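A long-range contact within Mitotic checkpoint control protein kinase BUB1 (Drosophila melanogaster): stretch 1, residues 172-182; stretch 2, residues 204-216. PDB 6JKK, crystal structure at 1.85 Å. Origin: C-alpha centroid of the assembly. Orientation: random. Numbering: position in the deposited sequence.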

# COMPACT_ATOMS: atom_id res chain seq x y z
N HIS A 172 6.99 5.66 -8.09
CA HIS A 172 6.09 6.61 -8.74
C HIS A 172 5.26 7.39 -7.73
O HIS A 172 4.93 8.55 -7.96
CB HIS A 172 5.18 5.90 -9.75
CG HIS A 172 5.85 5.58 -11.05
ND1 HIS A 172 6.62 4.45 -11.23
CD2 HIS A 172 5.87 6.24 -12.23
CE1 HIS A 172 7.09 4.43 -12.46
NE2 HIS A 172 6.64 5.50 -13.09
N LEU A 173 4.92 6.75 -6.61
CA LEU A 173 4.17 7.46 -5.56
C LEU A 173 5.01 8.57 -4.93
O LEU A 173 4.53 9.68 -4.71
CB LEU A 173 3.70 6.48 -4.48
CG LEU A 173 2.79 7.08 -3.40
CD1 LEU A 173 1.39 7.31 -3.94
CD2 LEU A 173 2.74 6.20 -2.16
N HIS A 174 6.27 8.27 -4.63
CA HIS A 174 7.15 9.26 -4.02
C HIS A 174 7.45 10.40 -5.01
O HIS A 174 7.61 11.55 -4.61
CB HIS A 174 8.42 8.59 -3.50
CG HIS A 174 8.18 7.70 -2.31
ND1 HIS A 174 9.18 6.97 -1.71
CD2 HIS A 174 7.05 7.42 -1.63
CE1 HIS A 174 8.68 6.29 -0.69
NE2 HIS A 174 7.38 6.55 -0.62
N ALA A 175 7.50 10.09 -6.30
CA ALA A 175 7.73 11.11 -7.32
C ALA A 175 6.61 12.14 -7.36
O ALA A 175 6.79 13.27 -7.83
CB ALA A 175 7.91 10.46 -8.68
N MET A 176 5.44 11.73 -6.87
CA MET A 176 4.28 12.61 -6.77
C MET A 176 4.23 13.32 -5.42
O MET A 176 3.31 14.09 -5.15
CB MET A 176 2.99 11.81 -6.99
CG MET A 176 2.78 11.34 -8.43
SD MET A 176 1.21 10.49 -8.73
CE MET A 176 1.57 8.84 -8.11
N GLY A 177 5.23 13.08 -4.56
CA GLY A 177 5.31 13.76 -3.28
C GLY A 177 4.37 13.22 -2.22
O GLY A 177 3.97 13.93 -1.29
N ILE A 178 4.01 11.95 -2.35
CA ILE A 178 3.11 11.31 -1.39
C ILE A 178 3.82 10.17 -0.64
O ILE A 178 4.47 9.33 -1.26
CB ILE A 178 1.84 10.77 -2.09
CG1 ILE A 178 1.12 11.90 -2.84
CG2 ILE A 178 0.90 10.09 -1.07
CD1 ILE A 178 0.22 12.74 -1.95
N ILE A 179 3.70 10.17 0.69
CA ILE A 179 4.17 9.06 1.50
C ILE A 179 2.94 8.27 1.94
O ILE A 179 2.03 8.83 2.55
CB ILE A 179 4.96 9.55 2.73
CG1 ILE A 179 6.16 10.39 2.28
CG2 ILE A 179 5.44 8.38 3.58
CD1 ILE A 179 6.79 11.24 3.37
N HIS A 180 2.89 6.98 1.60
CA HIS A 180 1.73 6.16 1.95
C HIS A 180 1.58 6.07 3.47
O HIS A 180 0.48 6.21 4.01
CB HIS A 180 1.84 4.76 1.34
CG HIS A 180 0.68 3.88 1.67
ND1 HIS A 180 0.56 3.23 2.88
CD2 HIS A 180 -0.42 3.55 0.96
CE1 HIS A 180 -0.56 2.54 2.90
NE2 HIS A 180 -1.18 2.71 1.74
N ALA A 181 2.72 5.83 4.14
CA ALA A 181 2.85 5.88 5.59
C ALA A 181 2.28 4.68 6.37
O ALA A 181 2.40 4.63 7.59
CB ALA A 181 2.32 7.22 6.16
N ASP A 182 1.69 3.72 5.67
CA ASP A 182 1.25 2.48 6.33
C ASP A 182 1.44 1.30 5.39
O ASP A 182 0.54 0.46 5.23
CB ASP A 182 -0.22 2.60 6.77
CG ASP A 182 -0.63 1.53 7.79
OD1 ASP A 182 0.25 0.98 8.49
OD2 ASP A 182 -1.84 1.26 7.89
N GLN A 204 -1.87 -3.46 -6.66
CA GLN A 204 -2.45 -2.14 -6.42
C GLN A 204 -2.27 -1.76 -4.96
O GLN A 204 -2.58 -2.54 -4.06
CB GLN A 204 -3.94 -2.13 -6.78
CG GLN A 204 -4.62 -0.77 -6.63
CD GLN A 204 -6.09 -0.82 -7.02
OE1 GLN A 204 -6.97 -1.01 -6.18
NE2 GLN A 204 -6.36 -0.65 -8.31
N LEU A 205 -1.75 -0.55 -4.73
CA LEU A 205 -1.58 -0.02 -3.38
C LEU A 205 -2.89 0.63 -2.93
O LEU A 205 -3.48 1.42 -3.68
CB LEU A 205 -0.45 1.02 -3.37
CG LEU A 205 -0.09 1.66 -2.03
CD1 LEU A 205 0.45 0.61 -1.08
CD2 LEU A 205 0.93 2.77 -2.23
N ILE A 206 -3.34 0.30 -1.72
CA ILE A 206 -4.62 0.79 -1.21
C ILE A 206 -4.49 1.39 0.18
O ILE A 206 -3.43 1.28 0.82
CB ILE A 206 -5.64 -0.37 -1.13
CG1 ILE A 206 -5.22 -1.37 -0.04
CG2 ILE A 206 -5.78 -1.08 -2.47
CD1 ILE A 206 -6.25 -2.46 0.30
N ASP A 207 -5.57 2.02 0.65
CA ASP A 207 -5.68 2.50 2.03
C ASP A 207 -4.76 3.67 2.34
O ASP A 207 -3.79 3.54 3.08
CB ASP A 207 -5.49 1.35 3.03
CG ASP A 207 -6.77 0.57 3.29
OD1 ASP A 207 -6.67 -0.63 3.64
OD2 ASP A 207 -7.87 1.15 3.16
N PHE A 208 -5.10 4.82 1.78
CA PHE A 208 -4.32 6.05 1.95
C PHE A 208 -4.84 6.88 3.11
O PHE A 208 -4.70 8.11 3.11
CB PHE A 208 -4.35 6.85 0.65
CG PHE A 208 -3.76 6.11 -0.51
CD1 PHE A 208 -2.38 6.03 -0.67
CD2 PHE A 208 -4.57 5.46 -1.43
CE1 PHE A 208 -1.82 5.34 -1.73
CE2 PHE A 208 -4.03 4.77 -2.50
CZ PHE A 208 -2.65 4.70 -2.65
N GLY A 209 -5.41 6.21 4.11
CA GLY A 209 -6.07 6.87 5.22
C GLY A 209 -5.19 7.74 6.11
O GLY A 209 -5.68 8.68 6.74
N VAL A 210 -3.90 7.43 6.17
CA VAL A 210 -2.97 8.23 6.96
C VAL A 210 -1.78 8.70 6.13
O VAL A 210 -0.69 8.95 6.66
CB VAL A 210 -2.47 7.47 8.22
CG1 VAL A 210 -3.62 7.20 9.16
CG2 VAL A 210 -1.77 6.16 7.84
N SER A 211 -1.97 8.83 4.82
CA SER A 211 -0.88 9.21 3.93
C SER A 211 -0.44 10.65 4.17
O SER A 211 -1.17 11.44 4.79
CB SER A 211 -1.25 8.98 2.46
OG SER A 211 -1.43 7.60 2.21
N ILE A 212 0.75 11.00 3.69
CA ILE A 212 1.31 12.33 3.89
C ILE A 212 1.55 13.01 2.54
O ILE A 212 2.17 12.43 1.66
CB ILE A 212 2.64 12.24 4.64
CG1 ILE A 212 2.45 11.58 6.01
CG2 ILE A 212 3.29 13.62 4.79
CD1 ILE A 212 3.75 11.22 6.69
N ASP A 213 1.05 14.24 2.38
CA ASP A 213 1.30 15.00 1.16
C ASP A 213 2.42 16.01 1.40
O ASP A 213 2.21 17.03 2.05
CB ASP A 213 0.03 15.70 0.67
CG ASP A 213 0.24 16.42 -0.66
OD1 ASP A 213 1.34 16.32 -1.24
OD2 ASP A 213 -0.71 17.09 -1.11
N MET A 214 3.60 15.71 0.85
CA MET A 214 4.77 16.57 1.04
C MET A 214 4.63 17.92 0.33
O MET A 214 5.34 18.87 0.67
CB MET A 214 6.04 15.85 0.57
CG MET A 214 6.36 14.60 1.37
SD MET A 214 6.66 14.95 3.11
CE MET A 214 8.25 15.76 3.01
N LYS A 215 3.73 18.00 -0.65
CA LYS A 215 3.53 19.25 -1.39
C LYS A 215 2.84 20.32 -0.55
O LYS A 215 2.81 21.50 -0.92
CB LYS A 215 2.75 19.00 -2.69
CG LYS A 215 3.51 18.16 -3.72
CD LYS A 215 2.92 18.31 -5.12
CE LYS A 215 3.62 17.39 -6.12
NZ LYS A 215 5.05 17.76 -6.33
N LEU A 216 2.29 19.91 0.59
CA LEU A 216 1.64 20.84 1.51
C LEU A 216 2.62 21.41 2.53
O LEU A 216 2.25 22.23 3.37
CB LEU A 216 0.49 20.14 2.24
CG LEU A 216 -0.72 19.77 1.37
CD1 LEU A 216 -1.82 19.15 2.22
CD2 LEU A 216 -1.23 20.99 0.65
O HOH W 1 5.60 15.68 -8.34
O HOH W 2 -2.30 5.26 4.66
O HOH W 3 -3.71 3.15 6.26

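The most unusual feature of this contact is the imidazole of His180, which works as a small hub between the two stretches, with both ring nitrogens engaged. His180 NE2 donates a nearly straight hydrogen bond to the backbone carbonyl of Ile206 (His180 NE2 to Ile206 O, 2.8 Å), while His180 ND1 accepts one from the backbone nitrogen of Asp182 (Asp182 N to His180 ND1, 3.0 Å). The ring therefore carries its proton on NE2 and leaves the ND1 lone pair to accept the bond from Asp182 N, a combination that suits a neutral histidine. The carbonyl of Asp207 also lies close, 3.0 Å from its O to His180 NE2, but the angle is too poor for a bond. The t rotamer at chi1 brings the ring back to the second stretch although the CA-to-CB bond points away from it.

Further contacts complete the setting of the ring. Its edge is directed toward the face of Phe208 in an offset edge-to-face pair, with centroids 5.2 Å apart and planes at 63°; the closest atoms are His180 CD2 and Phe208 CE1, at 3.5 Å. His180 CD2 also meets Leu205 CG at 3.6 Å, and Ser211 OG lies over one ring face. That serine hydroxyl donates to the carbonyl of its neighbor across the contact, with Ser211 OG 3.0 Å from His180 O. A small polar side chain fits here, serving a buried carbonyl without needing much space.

Beside this hub the backbones form a short antiparallel ladder. Ile179 and Ile212 are the hydrogen-bonded pair: Ile179 N donates to Ile212 O at 2.9 Å, and Ile212 N donates to Ile179 O at 2.8 Å. Ile178 and Asp213 form the adjacent non-hydrogen-bonded pair, where Ile178 CA makes a CA-H...O contact with Ile212 O at 3.4 Å. One step further on, Met214 N donates to Gly177 O at 2.8 Å.

The beta-branched side chains of Ile179 and Ile212 share one face of this ladder, their CB atoms 4.0 Å apart. Ile179 CD1 reaches Met214 SD at 3.7 Å, and Ile212 CD1 lies 4.3 Å from Ala181 CB, so these isoleucines pack in apolar surroundings here. Ile178 and Asp213 occupy the other face. Asp213 turns its carboxylate to the chain ahead, where Asp213 OD1 accepts a hydrogen bond from Lys215 N at 3.0 Å and steadies the 3-10 segment that follows the strand.

Gly177 ends the helix in a Schellman motif. Its positive phi favors glycine, and the packing agrees: an ideal CB would point toward the second stretch and sit only 3.3 Å from Lys215 CG. The lysine's aliphatic chain passes close by, with Lys215 CE 3.5 Å from Met176 O, and Lys215 NZ donates to water 1 at 2.9 Å; that water in turn donates to Ala175 O at 2.7 Å, bridging the stretches. Within the last helical turn, Leu173 points toward the second stretch and packs its CD2 against Leu205 CD2 at 3.9 Å, a contact between two buried aliphatic side chains.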